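Local coordinates for protein inactive Zymogen C11 Protease (Parabacteroides distasonis, PDB 6MZO) that is the inactive zymogen of a clostripain-like C11 protease, a clan CD family whose active members are cysteine peptidases, at residues A311-P316 with S321-N326; I264-T269 with H273-F278; F278-S283 with V325-G330. All coordinates share one frame; numbering follows the deposited sequence.

Interaction 1 (A311-P316 with S321-N326); sequences AVYAYP and SYLPVN
Val312 swings CG2 anti to its backbone N while Tyr322 turns its ring back beside its own N (chi1 -66°), and the two side chains run alongside each other, pointing the same way. CG2 of Val312 thereby sits over one face of the Tyr322 ring in a CH-pi contact, 3.8 Å from the ring centroid, with CE2 of Tyr322 as the nearest ring atom. On the face of the sheet that carries Ala311, Tyr313, Ser321 and Leu323, the Tyr313 ring crosses Leu323 at about a right angle, Tyr313 CE2 lying 3.7 Å from Leu323 CD1. The Tyr313 hydroxyl reaches beyond the pair to the backbone O of Met265. The strands 310-313 and 321-324 form a beta hairpin, with Ala311-Leu323 and Tyr313-Ser321 as hydrogen-bonded pairs flanking the non-hydrogen-bonded pair Val312-Tyr322. The bond from Ala311 N to Leu323 O is 2.8 Å long and nearly straight (170°), whereas that from Tyr313 N to Ser321 O is more bent at 147°. Near the loop, Ser321 OG donates to a lone pair of Tyr315 O over 2.6 Å, in the carbonyl plane, tying the start of strand 321-324 to the carbonyl of the cis Tyr315-Pro316 peptide in the connecting loop. Past the other end, Val325 CG2 rests 3.8 Å from Ala311 CB, and Gln263 holds the backbone of Pro324 and Asn326.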
loop_
_atom_site.group_PDB
_atom_site.type_symbol
_atom_site.label_atom_id
_atom_site.label_comp_id
_atom_site.label_asym_id
_atom_site.label_seq_id
_atom_site.Cartn_x
_atom_site.Cartn_y
_atom_site.Cartn_z
ATOM N N ALA A 311 -4.304 12.960 -10.831
ATOM C CA ALA A 311 -4.110 12.413 -9.489
ATOM C C ALA A 311 -4.480 13.514 -8.512
ATOM O O ALA A 311 -4.215 14.719 -8.763
ATOM C CB ALA A 311 -2.653 11.943 -9.275
ATOM N N VAL A 312 -5.072 13.109 -7.385
ATOM C CA VAL A 312 -5.485 14.062 -6.373
ATOM C C VAL A 312 -4.544 14.092 -5.149
ATOM O O VAL A 312 -3.986 13.072 -4.731
ATOM C CB VAL A 312 -6.921 13.783 -5.904
ATOM C CG1 VAL A 312 -7.007 12.456 -5.167
ATOM C CG2 VAL A 312 -7.416 14.987 -5.108
ATOM N N TYR A 313 -4.318 15.292 -4.612
ATOM C CA TYR A 313 -3.401 15.481 -3.479
ATOM C C TYR A 313 -4.037 16.335 -2.398
ATOM O O TYR A 313 -4.822 17.259 -2.686
ATOM C CB TYR A 313 -2.068 16.137 -3.919
ATOM C CG TYR A 313 -1.373 15.266 -4.935
ATOM C CD1 TYR A 313 -0.540 14.236 -4.515
ATOM C CD2 TYR A 313 -1.614 15.437 -6.311
ATOM C CE1 TYR A 313 0.090 13.398 -5.419
ATOM C CE2 TYR A 313 -1.013 14.574 -7.242
ATOM C CZ TYR A 313 -0.180 13.556 -6.786
ATOM O OH TYR A 313 0.426 12.719 -7.723
ATOM N N ALA A 314 -3.647 16.083 -1.150
ATOM C CA ALA A 314 -4.181 16.881 -0.033
ATOM C C ALA A 314 -3.623 18.303 -0.013
ATOM O O ALA A 314 -4.315 19.264 0.359
ATOM C CB ALA A 314 -3.892 16.205 1.276
ATOM N N TYR A 315 -2.365 18.444 -0.390
ATOM C CA TYR A 315 -1.755 19.760 -0.388
ATOM C C TYR A 315 -2.271 20.581 -1.555
ATOM O O TYR A 315 -2.233 20.111 -2.671
ATOM C CB TYR A 315 -0.225 19.660 -0.479
ATOM C CG TYR A 315 0.391 21.045 -0.581
ATOM C CD1 TYR A 315 0.639 21.781 0.551
ATOM C CD2 TYR A 315 0.681 21.610 -1.823
ATOM C CE1 TYR A 315 1.168 23.058 0.468
ATOM C CE2 TYR A 315 1.211 22.894 -1.920
ATOM C CZ TYR A 315 1.452 23.604 -0.769
ATOM O OH TYR A 315 1.969 24.885 -0.852
ATOM N N PRO A 316 -2.667 21.846 -1.324
ATOM C CA PRO A 316 -2.703 22.562 -0.045
ATOM C C PRO A 316 -4.066 22.513 0.589
ATOM O O PRO A 316 -5.062 22.644 -0.119
ATOM C CB PRO A 316 -2.309 24.008 -0.432
ATOM C CG PRO A 316 -2.814 24.196 -1.820
ATOM C CD PRO A 316 -2.833 22.760 -2.468
ATOM N N SER A 321 -4.916 19.550 -4.427
ATOM C CA SER A 321 -4.404 19.762 -5.796
ATOM C C SER A 321 -4.755 18.613 -6.743
ATOM O O SER A 321 -4.781 17.480 -6.324
ATOM C CB SER A 321 -2.883 19.914 -5.762
ATOM O OG SER A 321 -2.547 21.086 -5.038
ATOM N N TYR A 322 -5.017 18.913 -8.011
ATOM C CA TYR A 322 -5.153 17.848 -8.997
ATOM C C TYR A 322 -4.062 18.066 -10.002
ATOM O O TYR A 322 -3.941 19.137 -10.568
ATOM C CB TYR A 322 -6.522 17.829 -9.677
ATOM C CG TYR A 322 -7.658 17.493 -8.741
ATOM C CD1 TYR A 322 -8.240 18.478 -7.954
ATOM C CD2 TYR A 322 -8.140 16.192 -8.640
ATOM C CE1 TYR A 322 -9.277 18.182 -7.086
ATOM C CE2 TYR A 322 -9.188 15.875 -7.773
ATOM C CZ TYR A 322 -9.749 16.874 -6.992
ATOM O OH TYR A 322 -10.789 16.589 -6.125
ATOM N N LEU A 323 -3.255 17.045 -10.216
ATOM C CA LEU A 323 -2.131 17.136 -11.122
ATOM C C LEU A 323 -2.298 16.080 -12.206
ATOM O O LEU A 323 -2.728 14.978 -11.946
ATOM C CB LEU A 323 -0.793 16.916 -10.349
ATOM C CG LEU A 323 -0.462 17.944 -9.266
ATOM C CD1 LEU A 323 0.839 17.531 -8.550
ATOM C CD2 LEU A 323 -0.296 19.339 -9.824
ATOM N N PRO A 324 -1.892 16.379 -13.427
ATOM C CA PRO A 324 -1.973 15.506 -14.609
ATOM C C PRO A 324 -1.069 14.279 -14.497
ATOM O O PRO A 324 0.075 14.381 -14.072
ATOM C CB PRO A 324 -1.540 16.446 -15.756
ATOM C CG PRO A 324 -0.559 17.358 -15.054
ATOM C CD PRO A 324 -1.314 17.689 -13.790
ATOM N N VAL A 325 -1.643 13.109 -14.796
ATOM C CA VAL A 325 -0.873 11.866 -14.901
ATOM C C VAL A 325 -0.646 11.669 -16.363
ATOM O O VAL A 325 -1.521 11.162 -17.067
ATOM C CB VAL A 325 -1.621 10.683 -14.309
ATOM C CG1 VAL A 325 -0.812 9.385 -14.532
ATOM C CG2 VAL A 325 -1.766 10.920 -12.808
ATOM N N ASN A 326 0.514 12.155 -16.828
ATOM C CA ASN A 326 0.850 12.059 -18.240
ATOM C C ASN A 326 1.646 10.790 -18.558
ATOM O O ASN A 326 1.602 10.328 -19.688
ATOM C CB ASN A 326 1.648 13.289 -18.713
ATOM C CG ASN A 326 0.879 14.604 -18.567
ATOM O OD1 ASN A 326 1.432 15.609 -18.105
ATOM N ND2 ASN A 326 -0.398 14.603 -18.940
#

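Interaction 2 (I264-T269 with H273-F278); sequences IMEYLT and HALYDF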
loop_
_atom_site.group_PDB
_atom_site.type_symbol
_atom_site.label_atom_id
_atom_site.label_comp_id
_atom_site.label_asym_id
_atom_site.label_seq_id
_atom_site.Cartn_x
_atom_site.Cartn_y
_atom_site.Cartn_z
ATOM N N ILE A 264 5.597 13.712 -11.807
ATOM C CA ILE A 264 5.448 13.667 -10.336
ATOM C C ILE A 264 4.546 12.512 -9.880
ATOM O O ILE A 264 3.526 12.256 -10.535
ATOM C CB ILE A 264 4.845 14.997 -9.829
ATOM C CG1 ILE A 264 5.864 16.069 -9.954
ATOM C CG2 ILE A 264 4.406 14.898 -8.326
ATOM C CD1 ILE A 264 5.208 17.440 -9.847
ATOM N N MET A 265 4.894 11.853 -8.769
ATOM C CA MET A 265 3.938 10.913 -8.133
ATOM C C MET A 265 3.564 11.431 -6.762
ATOM O O MET A 265 2.389 11.361 -6.394
ATOM C CB MET A 265 4.543 9.483 -8.045
ATOM C CG MET A 265 4.516 8.829 -9.439
ATOM S SD MET A 265 2.833 8.195 -9.868
ATOM C CE MET A 265 2.578 8.843 -11.527
ATOM N N GLU A 266 4.540 11.941 -6.018
ATOM C CA GLU A 266 4.289 12.469 -4.682
ATOM C C GLU A 266 4.224 13.992 -4.699
ATOM O O GLU A 266 5.029 14.650 -5.358
ATOM C CB GLU A 266 5.372 11.999 -3.709
ATOM C CG GLU A 266 5.242 12.578 -2.309
ATOM C CD GLU A 266 6.326 13.591 -1.996
ATOM O OE1 GLU A 266 7.507 13.312 -2.291
ATOM O OE2 GLU A 266 5.996 14.668 -1.455
ATOM N N TYR A 267 3.262 14.548 -3.969
ATOM C CA TYR A 267 3.093 15.994 -3.903
ATOM C C TYR A 267 2.612 16.442 -2.526
ATOM O O TYR A 267 1.472 16.877 -2.368
ATOM C CB TYR A 267 2.116 16.470 -4.980
ATOM C CG TYR A 267 2.223 17.945 -5.297
ATOM C CD1 TYR A 267 3.279 18.438 -6.052
ATOM C CD2 TYR A 267 1.268 18.844 -4.840
ATOM C CE1 TYR A 267 3.381 19.786 -6.343
ATOM C CE2 TYR A 267 1.362 20.193 -5.126
ATOM C CZ TYR A 267 2.421 20.658 -5.877
ATOM O OH TYR A 267 2.518 22.000 -6.166
ATOM N N LEU A 268 3.489 16.332 -1.533
ATOM C CA LEU A 268 3.157 16.728 -0.170
ATOM C C LEU A 268 3.608 18.160 0.097
ATOM O O LEU A 268 3.099 18.824 1.000
ATOM C CB LEU A 268 3.802 15.775 0.839
ATOM C CG LEU A 268 3.385 14.307 0.746
ATOM C CD1 LEU A 268 4.476 13.401 1.297
ATOM C CD2 LEU A 268 2.071 14.075 1.475
ATOM N N THR A 269 4.567 18.626 -0.696
ATOM C CA THR A 269 5.094 19.979 -0.558
ATOM C C THR A 269 5.263 20.571 -1.958
ATOM O O THR A 269 5.322 19.836 -2.967
ATOM C CB THR A 269 6.459 19.982 0.180
ATOM O OG1 THR A 269 7.435 19.262 -0.587
ATOM C CG2 THR A 269 6.344 19.337 1.538
ATOM N N HIS A 273 10.085 17.197 -4.206
ATOM C CA HIS A 273 9.271 15.976 -4.128
ATOM C C HIS A 273 10.235 14.810 -4.058
ATOM O O HIS A 273 11.303 14.874 -4.675
ATOM C CB HIS A 273 8.346 15.817 -5.377
ATOM C CG HIS A 273 7.728 17.107 -5.813
ATOM N ND1 HIS A 273 6.898 17.836 -4.988
ATOM C CD2 HIS A 273 7.872 17.843 -6.946
ATOM C CE1 HIS A 273 6.573 18.977 -5.581
ATOM N NE2 HIS A 273 7.140 19.005 -6.781
ATOM N N ALA A 274 9.864 13.738 -3.355
ATOM C CA ALA A 274 10.699 12.557 -3.247
ATOM C C ALA A 274 10.363 11.551 -4.356
ATOM O O ALA A 274 11.294 10.938 -4.904
ATOM C CB ALA A 274 10.474 11.915 -1.861
ATOM N N LEU A 275 9.073 11.382 -4.637
ATOM C CA LEU A 275 8.699 10.231 -5.487
ATOM C C LEU A 275 8.173 10.649 -6.837
ATOM O O LEU A 275 7.293 11.536 -6.937
ATOM C CB LEU A 275 7.642 9.364 -4.795
ATOM C CG LEU A 275 7.871 9.037 -3.356
ATOM C CD1 LEU A 275 6.693 8.124 -2.850
ATOM C CD2 LEU A 275 9.159 8.236 -3.199
ATOM N N TYR A 276 8.681 10.004 -7.867
ATOM C CA TYR A 276 8.316 10.230 -9.242
ATOM C C TYR A 276 7.964 8.910 -9.928
ATOM O O TYR A 276 8.133 7.897 -9.365
ATOM C CB TYR A 276 9.478 10.879 -9.966
ATOM C CG TYR A 276 9.757 12.277 -9.502
ATOM C CD1 TYR A 276 10.584 12.527 -8.444
ATOM C CD2 TYR A 276 9.172 13.331 -10.106
ATOM C CE1 TYR A 276 10.827 13.801 -8.015
ATOM C CE2 TYR A 276 9.408 14.605 -9.682
ATOM C CZ TYR A 276 10.241 14.835 -8.641
ATOM O OH TYR A 276 10.466 16.107 -8.229
ATOM N N ASP A 277 7.473 8.953 -11.156
ATOM C CA ASP A 277 7.153 7.726 -11.851
ATOM C C ASP A 277 8.413 6.913 -12.101
ATOM O O ASP A 277 9.374 7.410 -12.568
ATOM C CB ASP A 277 6.434 7.968 -13.174
ATOM C CG ASP A 277 6.138 6.692 -13.911
ATOM O OD1 ASP A 277 5.295 5.970 -13.444
ATOM O OD2 ASP A 277 6.779 6.408 -14.899
ATOM N N PHE A 278 8.347 5.635 -11.790
ATOM C CA PHE A 278 9.466 4.735 -11.905
ATOM C C PHE A 278 10.051 4.598 -13.315
ATOM O O PHE A 278 11.202 4.748 -13.520
ATOM C CB PHE A 278 9.042 3.399 -11.314
ATOM C CG PHE A 278 10.137 2.409 -11.103
ATOM C CD1 PHE A 278 11.433 2.778 -10.927
ATOM C CD2 PHE A 278 9.833 1.095 -11.039
ATOM C CE1 PHE A 278 12.394 1.844 -10.690
ATOM C CE2 PHE A 278 10.786 0.152 -10.808
ATOM C CZ PHE A 278 12.073 0.528 -10.631
HETATM O O HOH W 1 6.466 16.939 -2.365
#
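A reversal of the chain in the loop that leads into the short strand 275-277 brings Glu266 inward against the backbone of Ala274. Glu266 OE1 accepts from Ala274 N at 2.6 Å, nearly straight at 163°, and weakly from Leu275 N. The other oxygen, OE2, accepts hydrogen bonds from Leu268 N, on its anti side, and from a water that also bonds Thr269 N and His273 ND1, so both ends of the buried carboxylate are held. In return, Leu275 O accepts from two successive amides, Met265 N at 3.0 Å and Glu266 N at 2.9 Å, both arriving from the same face of its plane. The His273 ring lies alongside Tyr267, planes inclined at 35°, with Tyr267 CD1 3.4 Å from His273 CE1; Ile264 CD1 approaches the same imidazole at NE2. Ile264 CG1 also meets Tyr276 CE2 at 3.8 Å. Met265 CG, beside its own backbone N (chi1 -75°), comes 3.4 Å from Asp277 N. Strand 275-277 pairs antiparallel with strand 332-334, where Ser332 touches Met265 and Leu275, while Tyr267 packs on strand 321-324 and Thr269 on helix 125-128.

Interaction 3 (F278-S283 with V325-G330); sequences FDDYVS and VNKYSG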
loop_
_atom_site.group_PDB
_atom_site.type_symbol
_atom_site.label_atom_id
_atom_site.label_comp_id
_atom_site.label_asym_id
_atom_site.label_seq_id
_atom_site.Cartn_x
_atom_site.Cartn_y
_atom_site.Cartn_z
ATOM N N PHE A 278 8.347 5.635 -11.790
ATOM C CA PHE A 278 9.466 4.735 -11.905
ATOM C C PHE A 278 10.051 4.598 -13.315
ATOM O O PHE A 278 11.202 4.748 -13.520
ATOM C CB PHE A 278 9.042 3.399 -11.314
ATOM C CG PHE A 278 10.137 2.409 -11.103
ATOM C CD1 PHE A 278 11.433 2.778 -10.927
ATOM C CD2 PHE A 278 9.833 1.095 -11.039
ATOM C CE1 PHE A 278 12.394 1.844 -10.690
ATOM C CE2 PHE A 278 10.786 0.152 -10.808
ATOM C CZ PHE A 278 12.073 0.528 -10.631
ATOM N N ASP A 279 9.190 4.325 -14.276
ATOM C CA ASP A 279 9.613 4.158 -15.644
ATOM C C ASP A 279 10.231 5.434 -16.178
ATOM O O ASP A 279 11.245 5.395 -16.773
ATOM C CB ASP A 279 8.434 3.675 -16.508
ATOM C CG ASP A 279 8.798 3.459 -17.963
ATOM O OD1 ASP A 279 9.081 4.405 -18.636
ATOM O OD2 ASP A 279 8.742 2.333 -18.402
ATOM N N ASP A 280 9.599 6.558 -15.921
ATOM C CA ASP A 280 10.103 7.828 -16.363
ATOM C C ASP A 280 11.530 8.053 -15.839
ATOM O O ASP A 280 12.395 8.379 -16.580
ATOM C CB ASP A 280 9.161 8.938 -15.938
ATOM C CG ASP A 280 9.380 10.239 -16.695
ATOM O OD1 ASP A 280 10.064 10.229 -17.685
ATOM O OD2 ASP A 280 8.843 11.229 -16.256
ATOM N N TYR A 281 11.734 7.840 -14.557
ATOM C CA TYR A 281 13.051 8.000 -13.972
ATOM C C TYR A 281 14.064 7.078 -14.630
ATOM O O TYR A 281 15.095 7.496 -15.056
ATOM C CB TYR A 281 13.002 7.721 -12.483
ATOM C CG TYR A 281 14.313 7.849 -11.763
ATOM C CD1 TYR A 281 15.125 8.926 -11.972
ATOM C CD2 TYR A 281 14.711 6.902 -10.865
ATOM C CE1 TYR A 281 16.325 9.044 -11.307
ATOM C CE2 TYR A 281 15.895 7.011 -10.190
ATOM C CZ TYR A 281 16.691 8.091 -10.421
ATOM O OH TYR A 281 17.861 8.208 -9.766
ATOM N N VAL A 282 13.750 5.806 -14.679
ATOM C CA VAL A 282 14.660 4.839 -15.288
ATOM C C VAL A 282 14.980 5.194 -16.737
ATOM O O VAL A 282 16.154 5.073 -17.175
ATOM C CB VAL A 282 14.038 3.343 -15.192
ATOM C CG1 VAL A 282 14.752 2.420 -16.163
ATOM C CG2 VAL A 282 14.159 2.841 -13.778
ATOM N N SER A 283 14.004 5.737 -17.472
ATOM C CA SER A 283 14.263 6.118 -18.863
ATOM C C SER A 283 15.351 7.226 -19.007
ATOM O O SER A 283 15.968 7.367 -20.068
ATOM C CB SER A 283 12.942 6.580 -19.557
ATOM O OG SER A 283 12.666 7.936 -19.183
ATOM N N VAL A 325 -1.643 13.109 -14.796
ATOM C CA VAL A 325 -0.873 11.866 -14.901
ATOM C C VAL A 325 -0.646 11.669 -16.363
ATOM O O VAL A 325 -1.521 11.162 -17.067
ATOM C CB VAL A 325 -1.621 10.683 -14.309
ATOM C CG1 VAL A 325 -0.812 9.385 -14.532
ATOM C CG2 VAL A 325 -1.766 10.920 -12.808
ATOM N N ASN A 326 0.514 12.155 -16.828
ATOM C CA ASN A 326 0.850 12.059 -18.240
ATOM C C ASN A 326 1.646 10.790 -18.558
ATOM O O ASN A 326 1.602 10.328 -19.688
ATOM C CB ASN A 326 1.648 13.289 -18.713
ATOM C CG ASN A 326 0.879 14.604 -18.567
ATOM O OD1 ASN A 326 1.432 15.609 -18.105
ATOM N ND2 ASN A 326 -0.398 14.603 -18.940
ATOM N N LYS A 327 2.356 10.227 -17.571
ATOM C CA LYS A 327 3.125 8.970 -17.709
ATOM C C LYS A 327 2.757 8.128 -16.528
ATOM O O LYS A 327 2.755 8.643 -15.417
ATOM C CB LYS A 327 4.640 9.186 -17.718
ATOM C CG LYS A 327 5.059 9.973 -19.038
ATOM C CD LYS A 327 6.524 10.233 -19.034
ATOM C CE LYS A 327 6.912 10.996 -20.322
ATOM N NZ LYS A 327 8.357 11.385 -20.261
ATOM N N TYR A 328 2.442 6.853 -16.739
ATOM C CA TYR A 328 1.966 6.082 -15.571
ATOM C C TYR A 328 2.456 4.665 -15.671
ATOM O O TYR A 328 1.909 3.869 -16.503
ATOM C CB TYR A 328 0.423 6.129 -15.528
ATOM C CG TYR A 328 -0.107 5.380 -14.341
ATOM C CD1 TYR A 328 0.139 5.857 -13.097
ATOM C CD2 TYR A 328 -0.865 4.187 -14.482
ATOM C CE1 TYR A 328 -0.283 5.176 -11.945
ATOM C CE2 TYR A 328 -1.320 3.497 -13.328
ATOM C CZ TYR A 328 -1.018 4.013 -12.090
ATOM O OH TYR A 328 -1.398 3.361 -10.949
ATOM N N SER A 329 3.470 4.300 -14.845
ATOM C CA SER A 329 3.991 2.910 -14.893
ATOM C C SER A 329 3.379 2.000 -13.800
ATOM O O SER A 329 3.542 0.770 -13.814
ATOM C CB SER A 329 5.540 2.954 -14.792
ATOM O OG SER A 329 5.914 3.351 -13.472
ATOM N N GLY A 330 2.618 2.614 -12.885
ATOM C CA GLY A 330 1.986 1.878 -11.768
ATOM C C GLY A 330 2.911 1.792 -10.562
ATOM O O GLY A 330 2.504 1.327 -9.532
HETATM O O HOH W 2 8.122 13.162 -18.106
HETATM O O HOH W 3 9.623 8.670 -20.144
#
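Asp280 and Lys327 meet in a long salt bridge, Asp280 OD1 to Lys327 NZ 3.3 Å, with a weak hydrogen bond between the same atoms. Two waters reinforce it, one on each carboxylate oxygen: the first donates to Asp280 OD2 and accepts from Lys327 NZ, both at 2.8 Å, while the second does the same between Asp280 OD1 and Lys327 NZ at slightly longer range. The lysine is extended beyond CG and crosses the aspartate at about a right angle, so that its CD also lies 3.7 Å from Asp280 CG before the ammonium group arrives. On the aspartate side, CG stands anti to the backbone N (chi1 -163°), which sends the carboxylate out from the helix toward the 325-330 loop. One residue earlier, Asp279 CB packs against Ser329 CB at 3.4 Å, and Ser329 OG comes 3.8 Å from Phe278 CB. A second shell fixes these groups. Gln263 N donates to Asp280 OD2, and Arg284 forms another salt bridge with OD1; the two cations would be expected to favour a charged carboxylate. Asp277, the N-cap of this helix, bonds Asp280 N through OD2 and Ser329 OG through OD1, joining the helix start to the loop. Helix 278-283 directly follows strand 275-277 and leans on helices 235-246 and 288-301, through Val282 and the bond of Asp279 OD1 to Tyr291 OH among others, while the 325-330 loop leads from strand 321-324 to strand 332-334 and sets Tyr328 against strand 302-307.

Interactions 1 and 2, centres 10 Å apart, meet at the 264-269 loop: Tyr313 OH lies 2.7 Å from Met265 O, a probable hydrogen bond, and Tyr267 packs against the hairpin, its CG 3.6 Å from Leu323 CD1. Interactions 2 and 3, with centres 11 Å apart, share Phe278, where strand 275-277 runs into helix 278-283; across this junction Asp277 OD1 stands 2.7 Å from Ser329 OG, again a probable hydrogen bond. Interactions 1 and 3 are 16 Å apart at their centres and are joined through the chain itself by Val325 and Asn326. Interaction 2 thus lies against both, touching the hairpin through its loop and the 325-330 segment through Asp277 and Met265.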